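Local coordinates for mitogen activated protein kinase, putative (PDB 4QNY) that probably phosphorylates protein substrates as a mitogen-activated protein kinase, and binds a non-hydrolysable ATP analogue together with magnesium, at residues T123-H126 with I127-F130; A271-R274 with Q275-T279; L288-M291 with L292-N295; R298-T301 with V302-M306. All blocks are in the same frame, centred on the assembly; numbering follows the deposited sequence.

In the fold
Four short-range contacts follow one another along the kinase domain; none encloses or crosses another, and each closes only a helical turn or a helix end. Contact 1 starts helix 124-143 at its N terminus. Contact 2 is the brief helix 273-276, about 18 Å from contact 1 between centres. Contact 3 finishes helix 282-291 and meets contact 2 where Trp273 and Tyr277 pack on Leu288. Contact 4 starts helix 302-306 and meets contact 3 through Arg299, whose NE probably bonds Val293 O. Helix 206-219 links them: Ile127, Leu288, Met291, Ile300 and Val302 all rest side chains on it, and Tyr277 OH of contact 2 hydrogen-bonds its Gly217 O.

Contact 1: T123-H126 with I127-F130; sequences TEAH and IQFF
His126 and Ile127 meet Thr123 and Glu124 round the first turn of a helix. His126 is tied back to Thr123 in both directions. Its backbone N donates to Thr123 OG1 at 3.2 Å, and its ring nitrogen ND1 accepts from Thr123 N at 3.1 Å, with an N-H...acceptor angle of 159°. The donor lies 23° out of the imidazole plane. CG stands beside the backbone N of His126 (chi1 -74°), which brings the ring back toward the start of the helix; Thr123 OG1 sits above one ring face, offset toward the rim.

Ile127 adds the next link. Its N bonds Thr123 O at 3.1 Å, and its CG1 lies 3.3 Å from that same Thr123 O, so this oxygen has a donor and a methylene group against it. Beyond, Ile127 packs on Leu216 and Leu219 of helix 206-219.

Gln128 N bonds Glu124 O at 2.8 Å, and Gln128 CG packs against Glu124 O at 3.1 Å. The carboxylate of Glu124 has its partner elsewhere, in Ser281. Two residues on, His126 O accepts from Phe130 N at 3.1 Å and stands 3.4 Å from Phe130 CG, obliquely to the ring.

Reciprocal bonding between Thr123 and His126 is that of a capping box at the N terminus of helix 124-143, the αE helix of the protein kinase C-lobe.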
loop_
_atom_site.group_PDB
_atom_site.type_symbol
_atom_site.label_atom_id
_atom_site.label_comp_id
_atom_site.label_asym_id
_atom_site.label_seq_id
_atom_site.Cartn_x
_atom_site.Cartn_y
_atom_site.Cartn_z
ATOM N N THR A 123 -18.281 -2.641 -12.561
ATOM C CA THR A 123 -18.541 -1.710 -13.653
ATOM C C THR A 123 -17.442 -0.658 -13.736
ATOM O O THR A 123 -16.609 -0.550 -12.836
ATOM C CB THR A 123 -19.901 -1.006 -13.486
ATOM O OG1 THR A 123 -19.928 -0.304 -12.237
ATOM C CG2 THR A 123 -21.033 -2.019 -13.516
ATOM N N GLU A 124 -17.440 0.113 -14.818
ATOM C CA GLU A 124 -16.486 1.205 -14.969
ATOM C C GLU A 124 -16.751 2.275 -13.918
ATOM O O GLU A 124 -15.830 2.945 -13.455
ATOM C CB GLU A 124 -16.556 1.804 -16.375
ATOM C CG GLU A 124 -16.050 0.879 -17.472
ATOM C CD GLU A 124 -14.847 1.444 -18.207
ATOM O OE1 GLU A 124 -14.678 2.682 -18.211
ATOM O OE2 GLU A 124 -14.073 0.650 -18.782
ATOM N N ALA A 125 -18.018 2.422 -13.540
ATOM C CA ALA A 125 -18.408 3.363 -12.497
ATOM C C ALA A 125 -17.819 2.956 -11.150
ATOM O O ALA A 125 -17.422 3.807 -10.355
ATOM C CB ALA A 125 -19.924 3.457 -12.407
ATOM N N HIS A 126 -17.770 1.651 -10.901
ATOM C CA HIS A 126 -17.148 1.120 -9.692
ATOM C C HIS A 126 -15.657 1.432 -9.670
ATOM O O HIS A 126 -15.117 1.870 -8.653
ATOM C CB HIS A 126 -17.359 -0.394 -9.590
ATOM C CG HIS A 126 -18.751 -0.790 -9.207
ATOM N ND1 HIS A 126 -19.385 -1.890 -9.743
ATOM C CD2 HIS A 126 -19.627 -0.240 -8.333
ATOM C CE1 HIS A 126 -20.593 -1.998 -9.221
ATOM N NE2 HIS A 126 -20.765 -1.009 -8.361
ATOM N N ILE A 127 -15.003 1.202 -10.804
ATOM C CA ILE A 127 -13.565 1.406 -10.929
ATOM C C ILE A 127 -13.198 2.881 -10.803
ATOM O O ILE A 127 -12.220 3.230 -10.143
ATOM C CB ILE A 127 -13.043 0.859 -12.271
ATOM C CG1 ILE A 127 -13.388 -0.626 -12.405
ATOM C CG2 ILE A 127 -11.545 1.065 -12.391
ATOM C CD1 ILE A 127 -13.102 -1.197 -13.774
ATOM N N GLN A 128 -13.994 3.741 -11.433
ATOM C CA GLN A 128 -13.782 5.185 -11.371
ATOM C C GLN A 128 -13.752 5.691 -9.933
ATOM O O GLN A 128 -12.881 6.477 -9.561
ATOM C CB GLN A 128 -14.872 5.920 -12.153
ATOM C CG GLN A 128 -14.706 5.864 -13.660
ATOM C CD GLN A 128 -15.957 6.295 -14.401
ATOM O OE1 GLN A 128 -17.048 6.336 -13.831
ATOM N NE2 GLN A 128 -15.804 6.623 -15.678
ATOM N N PHE A 129 -14.707 5.234 -9.130
ATOM C CA PHE A 129 -14.809 5.659 -7.739
ATOM C C PHE A 129 -13.661 5.092 -6.905
ATOM O O PHE A 129 -13.138 5.767 -6.020
ATOM C CB PHE A 129 -16.159 5.240 -7.151
ATOM C CG PHE A 129 -16.463 5.868 -5.820
ATOM C CD1 PHE A 129 -16.184 7.204 -5.589
ATOM C CD2 PHE A 129 -17.042 5.125 -4.805
ATOM C CE1 PHE A 129 -16.464 7.786 -4.367
ATOM C CE2 PHE A 129 -17.328 5.701 -3.580
ATOM C CZ PHE A 129 -17.039 7.033 -3.361
ATOM N N PHE A 130 -13.276 3.852 -7.195
ATOM C CA PHE A 130 -12.133 3.228 -6.531
ATOM C C PHE A 130 -10.841 3.984 -6.822
ATOM O O PHE A 130 -10.097 4.339 -5.910
ATOM C CB PHE A 130 -11.982 1.769 -6.969
ATOM C CG PHE A 130 -12.921 0.822 -6.280
ATOM C CD1 PHE A 130 -13.452 1.129 -5.037
ATOM C CD2 PHE A 130 -13.268 -0.381 -6.872
ATOM C CE1 PHE A 130 -14.315 0.255 -4.403
ATOM C CE2 PHE A 130 -14.129 -1.258 -6.242
ATOM C CZ PHE A 130 -14.653 -0.940 -5.006
#

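Contact 2: A271-R274 with Q275-T279. Unlike the reference sequence in segment 275-279: Thr279 (reference Lys).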
loop_
_atom_site.group_PDB
_atom_site.type_symbol
_atom_site.label_atom_id
_atom_site.label_comp_id
_atom_site.label_asym_id
_atom_site.label_seq_id
_atom_site.Cartn_x
_atom_site.Cartn_y
_atom_site.Cartn_z
ATOM N N ALA A 271 2.354 -3.371 -26.296
ATOM C CA ALA A 271 1.237 -4.293 -26.476
ATOM C C ALA A 271 -0.083 -3.553 -26.637
ATOM O O ALA A 271 -0.219 -2.396 -26.237
ATOM C CB ALA A 271 1.154 -5.266 -25.313
ATOM N N ASP A 272 -1.055 -4.238 -27.228
ATOM C CA ASP A 272 -2.346 -3.644 -27.539
ATOM C C ASP A 272 -3.269 -3.665 -26.325
ATOM O O ASP A 272 -3.789 -4.716 -25.955
ATOM C CB ASP A 272 -2.997 -4.385 -28.708
ATOM C CG ASP A 272 -4.008 -3.534 -29.451
ATOM O OD1 ASP A 272 -4.579 -2.608 -28.840
ATOM O OD2 ASP A 272 -4.232 -3.796 -30.651
ATOM N N TRP A 273 -3.464 -2.502 -25.708
ATOM C CA TRP A 273 -4.372 -2.388 -24.572
ATOM C C TRP A 273 -5.804 -2.685 -24.998
ATOM O O TRP A 273 -6.587 -3.239 -24.227
ATOM C CB TRP A 273 -4.295 -0.994 -23.944
ATOM C CG TRP A 273 -3.017 -0.719 -23.210
ATOM C CD1 TRP A 273 -2.094 0.240 -23.506
ATOM C CD2 TRP A 273 -2.521 -1.411 -22.056
ATOM N NE1 TRP A 273 -1.055 0.190 -22.607
ATOM C CE2 TRP A 273 -1.293 -0.816 -21.708
ATOM C CE3 TRP A 273 -2.997 -2.477 -21.284
ATOM C CZ2 TRP A 273 -0.533 -1.249 -20.622
ATOM C CZ3 TRP A 273 -2.241 -2.906 -20.207
ATOM C CH2 TRP A 273 -1.023 -2.292 -19.886
ATOM N N ARG A 274 -6.134 -2.312 -26.231
ATOM C CA ARG A 274 -7.468 -2.532 -26.776
ATOM C C ARG A 274 -7.791 -4.020 -26.869
ATOM O O ARG A 274 -8.936 -4.427 -26.673
ATOM C CB ARG A 274 -7.596 -1.879 -28.155
ATOM C CG ARG A 274 -7.426 -0.366 -28.145
ATOM C CD ARG A 274 -7.603 0.231 -29.535
ATOM N NE ARG A 274 -6.338 0.344 -30.257
ATOM C CZ ARG A 274 -5.861 -0.577 -31.089
ATOM N NH1 ARG A 274 -4.699 -0.381 -31.699
ATOM N NH2 ARG A 274 -6.542 -1.693 -31.312
ATOM N N GLN A 275 -6.778 -4.827 -27.167
ATOM C CA GLN A 275 -6.954 -6.271 -27.249
ATOM C C GLN A 275 -6.933 -6.905 -25.862
ATOM O O GLN A 275 -7.580 -7.925 -25.627
ATOM C CB GLN A 275 -5.876 -6.899 -28.136
ATOM C CG GLN A 275 -6.012 -6.554 -29.611
ATOM C CD GLN A 275 -5.056 -7.340 -30.486
ATOM O OE1 GLN A 275 -3.838 -7.260 -30.323
ATOM N NE2 GLN A 275 -5.604 -8.106 -31.422
ATOM N N ARG A 276 -6.189 -6.295 -24.946
ATOM C CA ARG A 276 -6.127 -6.774 -23.570
ATOM C C ARG A 276 -7.432 -6.498 -22.832
ATOM O O ARG A 276 -7.815 -7.244 -21.932
ATOM C CB ARG A 276 -4.955 -6.130 -22.825
ATOM C CG ARG A 276 -3.590 -6.638 -23.254
ATOM C CD ARG A 276 -2.485 -6.056 -22.389
ATOM N NE ARG A 276 -1.218 -6.756 -22.581
ATOM C CZ ARG A 276 -0.770 -7.719 -21.782
ATOM N NH1 ARG A 276 -1.484 -8.095 -20.729
ATOM N NH2 ARG A 276 0.392 -8.304 -22.033
ATOM N N TYR A 277 -8.110 -5.421 -23.219
ATOM C CA TYR A 277 -9.389 -5.055 -22.620
ATOM C C TYR A 277 -10.376 -4.597 -23.693
ATOM O O TYR A 277 -10.513 -3.401 -23.942
ATOM C CB TYR A 277 -9.202 -3.952 -21.576
ATOM C CG TYR A 277 -8.175 -4.268 -20.512
ATOM C CD1 TYR A 277 -8.531 -4.951 -19.357
ATOM C CD2 TYR A 277 -6.851 -3.876 -20.661
ATOM C CE1 TYR A 277 -7.594 -5.240 -18.381
ATOM C CE2 TYR A 277 -5.908 -4.161 -19.691
ATOM C CZ TYR A 277 -6.285 -4.842 -18.553
ATOM O OH TYR A 277 -5.348 -5.124 -17.587
ATOM N N PRO A 278 -11.069 -5.555 -24.326
ATOM C CA PRO A 278 -11.987 -5.297 -25.444
ATOM C C PRO A 278 -13.181 -4.417 -25.076
ATOM O O PRO A 278 -13.712 -3.719 -25.939
ATOM C CB PRO A 278 -12.466 -6.701 -25.834
ATOM C CG PRO A 278 -11.441 -7.631 -25.283
ATOM C CD PRO A 278 -10.971 -6.990 -24.019
ATOM N N THR A 279 -13.591 -4.455 -23.812
ATOM C CA THR A 279 -14.802 -3.771 -23.370
ATOM C C THR A 279 -14.493 -2.391 -22.783
ATOM O O THR A 279 -15.338 -1.493 -22.800
ATOM C CB THR A 279 -15.561 -4.626 -22.325
ATOM O OG1 THR A 279 -15.846 -5.915 -22.883
ATOM C CG2 THR A 279 -16.869 -3.966 -21.913
#
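Trp273 and Tyr277 supply the apolar part of this turn. The two side chains run alongside each other in one direction, and they meet rim to rim: Trp273 CE3 is 3.7 Å from Tyr277 CE2 and lies in the plane of the tyrosine ring. Arg276 approaches the same indole corner obliquely, with CD 3.8 Å from Trp273 CE3. Its chain is extended from CG to NE, which carries the guanidinium past the indole to where Ala271 CB meets its edge, in plane.

Backbone bonds hold the turn. Asp272 O accepts from Arg276 N at 3.0 Å and, weakly, from Gln275 N, while Trp273 O takes Tyr277 N at 2.8 Å. Tyr277 is where helical backbone angles end, so the element is the single-turn helix 273-276. It lies between the G and H helices of the kinase C-lobe, the region where MAP kinases carry their insert.

Polar side chains gather at the N terminus. Asp272 is the N-cap, its OD1 receiving a weak bond from Arg274 N, and its OD2 forms a salt bridge with Arg274 NH2 at 3.2 Å. Gln275 crosses this carboxylate at about a right angle: its CG is 3.4 Å from Asp272 OD2, the amide and carboxylate planes being 47° apart.

Outside the turn, Tyr277 OH bonds Gly217 O, and Trp273 lies against Leu288, Arg289 and Leu292.

Contact 3: L288-M291 with L292-N295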
loop_
_atom_site.group_PDB
_atom_site.type_symbol
_atom_site.label_atom_id
_atom_site.label_comp_id
_atom_site.label_asym_id
_atom_site.label_seq_id
_atom_site.Cartn_x
_atom_site.Cartn_y
_atom_site.Cartn_z
ATOM N N LEU A 288 -4.681 4.077 -17.901
ATOM C CA LEU A 288 -3.906 2.878 -17.606
ATOM C C LEU A 288 -2.543 2.926 -18.291
ATOM O O LEU A 288 -1.520 2.608 -17.683
ATOM C CB LEU A 288 -4.675 1.629 -18.043
ATOM C CG LEU A 288 -4.013 0.277 -17.775
ATOM C CD1 LEU A 288 -3.770 0.096 -16.289
ATOM C CD2 LEU A 288 -4.864 -0.858 -18.324
ATOM N N ARG A 289 -2.542 3.327 -19.559
ATOM C CA ARG A 289 -1.314 3.452 -20.336
ATOM C C ARG A 289 -0.355 4.465 -19.720
ATOM O O ARG A 289 0.846 4.212 -19.609
ATOM C CB ARG A 289 -1.639 3.858 -21.776
ATOM C CG ARG A 289 -0.430 4.270 -22.599
ATOM C CD ARG A 289 -0.816 5.275 -23.675
ATOM N NE ARG A 289 -1.344 6.508 -23.099
ATOM C CZ ARG A 289 -0.594 7.544 -22.734
ATOM N NH1 ARG A 289 0.722 7.499 -22.884
ATOM N NH2 ARG A 289 -1.161 8.627 -22.217
ATOM N N HIS A 290 -0.894 5.611 -19.318
ATOM C CA HIS A 290 -0.078 6.700 -18.799
ATOM C C HIS A 290 0.409 6.413 -17.377
ATOM O O HIS A 290 1.484 6.861 -16.981
ATOM C CB HIS A 290 -0.865 8.012 -18.837
ATOM C CG HIS A 290 -0.004 9.229 -18.967
ATOM N ND1 HIS A 290 -0.512 10.469 -19.286
ATOM C CD2 HIS A 290 1.333 9.394 -18.826
ATOM C CE1 HIS A 290 0.473 11.349 -19.332
ATOM N NE2 HIS A 290 1.603 10.722 -19.056
ATOM N N MET A 291 -0.386 5.667 -16.616
ATOM C CA MET A 291 0.003 5.264 -15.267
ATOM C C MET A 291 1.141 4.252 -15.299
ATOM O O MET A 291 1.916 4.146 -14.350
ATOM C CB MET A 291 -1.188 4.672 -14.510
ATOM C CG MET A 291 -2.104 5.698 -13.865
ATOM S SD MET A 291 -3.481 4.924 -12.995
ATOM C CE MET A 291 -4.241 6.349 -12.223
ATOM N N LEU A 292 1.232 3.504 -16.393
ATOM C CA LEU A 292 2.232 2.451 -16.509
ATOM C C LEU A 292 3.312 2.806 -17.526
ATOM O O LEU A 292 3.702 1.978 -18.349
ATOM C CB LEU A 292 1.566 1.124 -16.881
ATOM C CG LEU A 292 0.616 0.550 -15.824
ATOM C CD1 LEU A 292 -0.073 -0.709 -16.330
ATOM C CD2 LEU A 292 1.364 0.267 -14.529
ATOM N N VAL A 293 3.792 4.043 -17.461
ATOM C CA VAL A 293 4.894 4.484 -18.306
ATOM C C VAL A 293 6.221 4.156 -17.630
ATOM O O VAL A 293 6.388 4.396 -16.434
ATOM C CB VAL A 293 4.814 5.997 -18.604
ATOM C CG1 VAL A 293 6.076 6.478 -19.307
ATOM C CG2 VAL A 293 3.585 6.306 -19.441
ATOM N N PHE A 294 7.148 3.596 -18.402
ATOM C CA PHE A 294 8.459 3.184 -17.903
ATOM C C PHE A 294 9.180 4.301 -17.151
ATOM O O PHE A 294 9.468 4.175 -15.959
ATOM C CB PHE A 294 9.324 2.691 -19.067
ATOM C CG PHE A 294 10.721 2.311 -18.671
ATOM C CD1 PHE A 294 10.986 1.068 -18.121
ATOM C CD2 PHE A 294 11.774 3.192 -18.863
ATOM C CE1 PHE A 294 12.273 0.715 -17.760
ATOM C CE2 PHE A 294 13.061 2.847 -18.504
ATOM C CZ PHE A 294 13.311 1.607 -17.954
ATOM N N ASN A 295 9.472 5.390 -17.855
ATOM C CA ASN A 295 10.124 6.546 -17.254
ATOM C C ASN A 295 9.164 7.298 -16.336
ATOM O O ASN A 295 8.152 7.826 -16.795
ATOM C CB ASN A 295 10.658 7.477 -18.347
ATOM C CG ASN A 295 11.659 8.490 -17.823
ATOM O OD1 ASN A 295 11.705 8.782 -16.629
ATOM N ND2 ASN A 295 12.467 9.038 -18.725
HETATM O O HOH W 1 2.507 2.222 -20.509
#
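Leu292 leaves the helix while its N is still held by two carbonyls, Leu288 O at 3.2 Å and Arg289 O at 3.3 Å. Both bonds are weak, with N-H...acceptor angles of 130° and 135°, as one hydrogen divided between two acceptors would give. The side chain follows the backbone link: with CG set beside its own N (chi1 -65°), Leu292 lays CG over Leu288 O and brings CD1 to 3.8 Å from Leu288 CD1.

Val293 takes the next place along the helix end. Its CG2 methyl lies 3.3 Å from His290 O and 3.5 Å from Arg289 O, and it touches His290 CD2, the two side chains running alongside each other in the same direction. A water donates to Arg289 O at 2.7 Å and to Leu292 O, joining the helix end to the loop that leaves it.

Further out, Leu292 is packed by Trp210 of helix 206-219, while Met291 lies on Val209 and Ile212. His290 NE2 makes a weak bond to Arg298 O while its backbone bonds Ile300, and Arg289 has a salt bridge with Asp286. Val293 O is engaged by Arg299 NE.

Helix 282-291, the αH helix of the kinase C-lobe, thus ends without a strong closing bond: Leu288 O and Arg289 O share one weakly bonded donor and Arg289 O also takes the water, consistent with an end held jointly by weak bonds, water and packing.

Contact 4: R298-T301 with V302-M306; sequences RRIT and VLQAM
A capping box opens helix 302-306, the αI position of the protein kinase C-lobe, with Thr301 as N-cap and Gln304 as its partner. The two residues bond reciprocally. Gln304 N donates to Thr301 OG1 at 3.3 Å, and Thr301 N donates to Gln304 OE1 at 3.2 Å. The second bond is nearly straight at its hydrogen, 168°, but enters the amide oxygen 33° from the carbonyl plane. Thr301 chi1 of 63° puts OG1 between its backbone N and carbonyl carbon, facing the helix start, where it also lies 3.2 Å from Gln304 CG. The glutamine is extended beyond CG, which is what lets its amide reach back along the threonine to the backbone N.

The first regular helical bond follows, Ala305 N to Thr301 O at 2.9 Å, and Ala305 CB comes to 3.2 Å from the same oxygen. A water near Arg299 O and Gln304 OE1 may bridge them, but it has more acceptors nearby than protons, so that link is uncertain.

The loop leading in is fixed from outside the cap. Arg299 makes a salt bridge with Glu195, the pairing known in protein kinases between the APE glutamate and an arginine of this loop, and Ile300 O accepts from Gln206 NE2. Ile300 itself rests on Leu287, His290, Met291 and Val209, and runs antiparallel to the Gln304 side chain, with Ile300 CG1 3.6 Å from Gln304 CB. Its terminal methyl, CD1, stops 3.7 Å from Ala305 CA.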
loop_
_atom_site.group_PDB
_atom_site.type_symbol
_atom_site.label_atom_id
_atom_site.label_comp_id
_atom_site.label_asym_id
_atom_site.label_seq_id
_atom_site.Cartn_x
_atom_site.Cartn_y
_atom_site.Cartn_z
ATOM N N ARG A 298 7.948 10.743 -17.268
ATOM C CA ARG A 298 6.946 10.858 -18.322
ATOM C C ARG A 298 5.650 10.175 -17.897
ATOM O O ARG A 298 4.642 10.226 -18.603
ATOM C CB ARG A 298 7.468 10.256 -19.628
ATOM C CG ARG A 298 8.645 11.017 -20.225
ATOM C CD ARG A 298 9.491 10.127 -21.122
ATOM N NE ARG A 298 8.852 9.836 -22.403
ATOM C CZ ARG A 298 9.260 10.327 -23.569
ATOM N NH1 ARG A 298 8.621 10.007 -24.686
ATOM N NH2 ARG A 298 10.309 11.137 -23.618
ATOM N N ARG A 299 5.692 9.536 -16.732
ATOM C CA ARG A 299 4.522 8.893 -16.152
ATOM C C ARG A 299 3.571 9.943 -15.584
ATOM O O ARG A 299 4.009 10.984 -15.094
ATOM C CB ARG A 299 4.946 7.906 -15.062
ATOM C CG ARG A 299 3.815 7.095 -14.451
ATOM C CD ARG A 299 4.342 6.195 -13.347
ATOM N NE ARG A 299 5.432 5.346 -13.819
ATOM C CZ ARG A 299 6.496 5.021 -13.092
ATOM N NH1 ARG A 299 6.619 5.473 -11.852
ATOM N NH2 ARG A 299 7.438 4.242 -13.606
ATOM N N ILE A 300 2.272 9.668 -15.656
ATOM C CA ILE A 300 1.268 10.603 -15.168
ATOM C C ILE A 300 1.417 10.809 -13.659
ATOM O O ILE A 300 1.768 9.884 -12.925
ATOM C CB ILE A 300 -0.168 10.121 -15.512
ATOM C CG1 ILE A 300 -1.168 11.277 -15.426
ATOM C CG2 ILE A 300 -0.593 8.952 -14.630
ATOM C CD1 ILE A 300 -2.538 10.934 -15.971
ATOM N N THR A 301 1.188 12.037 -13.206
ATOM C CA THR A 301 1.274 12.349 -11.786
ATOM C C THR A 301 -0.086 12.154 -11.133
ATOM O O THR A 301 -1.083 11.939 -11.819
ATOM C CB THR A 301 1.762 13.788 -11.544
ATOM O OG1 THR A 301 0.819 14.715 -12.097
ATOM C CG2 THR A 301 3.122 14.007 -12.190
ATOM N N VAL A 302 -0.123 12.224 -9.806
ATOM C CA VAL A 302 -1.369 12.048 -9.069
ATOM C C VAL A 302 -2.364 13.160 -9.399
ATOM O O VAL A 302 -3.544 12.898 -9.630
ATOM C CB VAL A 302 -1.125 12.012 -7.550
ATOM C CG1 VAL A 302 -2.444 11.922 -6.801
ATOM C CG2 VAL A 302 -0.222 10.841 -7.189
ATOM N N LEU A 303 -1.876 14.397 -9.428
ATOM C CA LEU A 303 -2.706 15.546 -9.777
ATOM C C LEU A 303 -3.298 15.405 -11.175
ATOM O O LEU A 303 -4.498 15.599 -11.371
ATOM C CB LEU A 303 -1.898 16.842 -9.681
ATOM C CG LEU A 303 -1.649 17.397 -8.279
ATOM C CD1 LEU A 303 -0.524 18.420 -8.303
ATOM C CD2 LEU A 303 -2.921 18.015 -7.720
ATOM N N GLN A 304 -2.453 15.062 -12.141
ATOM C CA GLN A 304 -2.893 14.887 -13.521
ATOM C C GLN A 304 -3.873 13.724 -13.655
ATOM O O GLN A 304 -4.825 13.790 -14.432
ATOM C CB GLN A 304 -1.691 14.665 -14.439
ATOM C CG GLN A 304 -0.793 15.879 -14.611
ATOM C CD GLN A 304 0.497 15.541 -15.334
ATOM O OE1 GLN A 304 0.888 14.377 -15.414
ATOM N NE2 GLN A 304 1.166 16.559 -15.865
ATOM N N ALA A 305 -3.636 12.662 -12.894
ATOM C CA ALA A 305 -4.499 11.486 -12.930
ATOM C C ALA A 305 -5.884 11.805 -12.379
ATOM O O ALA A 305 -6.890 11.292 -12.869
ATOM C CB ALA A 305 -3.869 10.341 -12.153
ATOM N N MET A 306 -5.932 12.657 -11.359
ATOM C CA MET A 306 -7.201 13.076 -10.777
ATOM C C MET A 306 -7.981 13.974 -11.732
ATOM O O MET A 306 -9.206 14.051 -11.657
ATOM C CB MET A 306 -6.975 13.802 -9.449
ATOM C CG MET A 306 -6.481 12.909 -8.325
ATOM S SD MET A 306 -6.398 13.773 -6.742
ATOM C CE MET A 306 -5.176 15.031 -7.100
HETATM O O HOH W 2 3.227 12.944 -17.070
#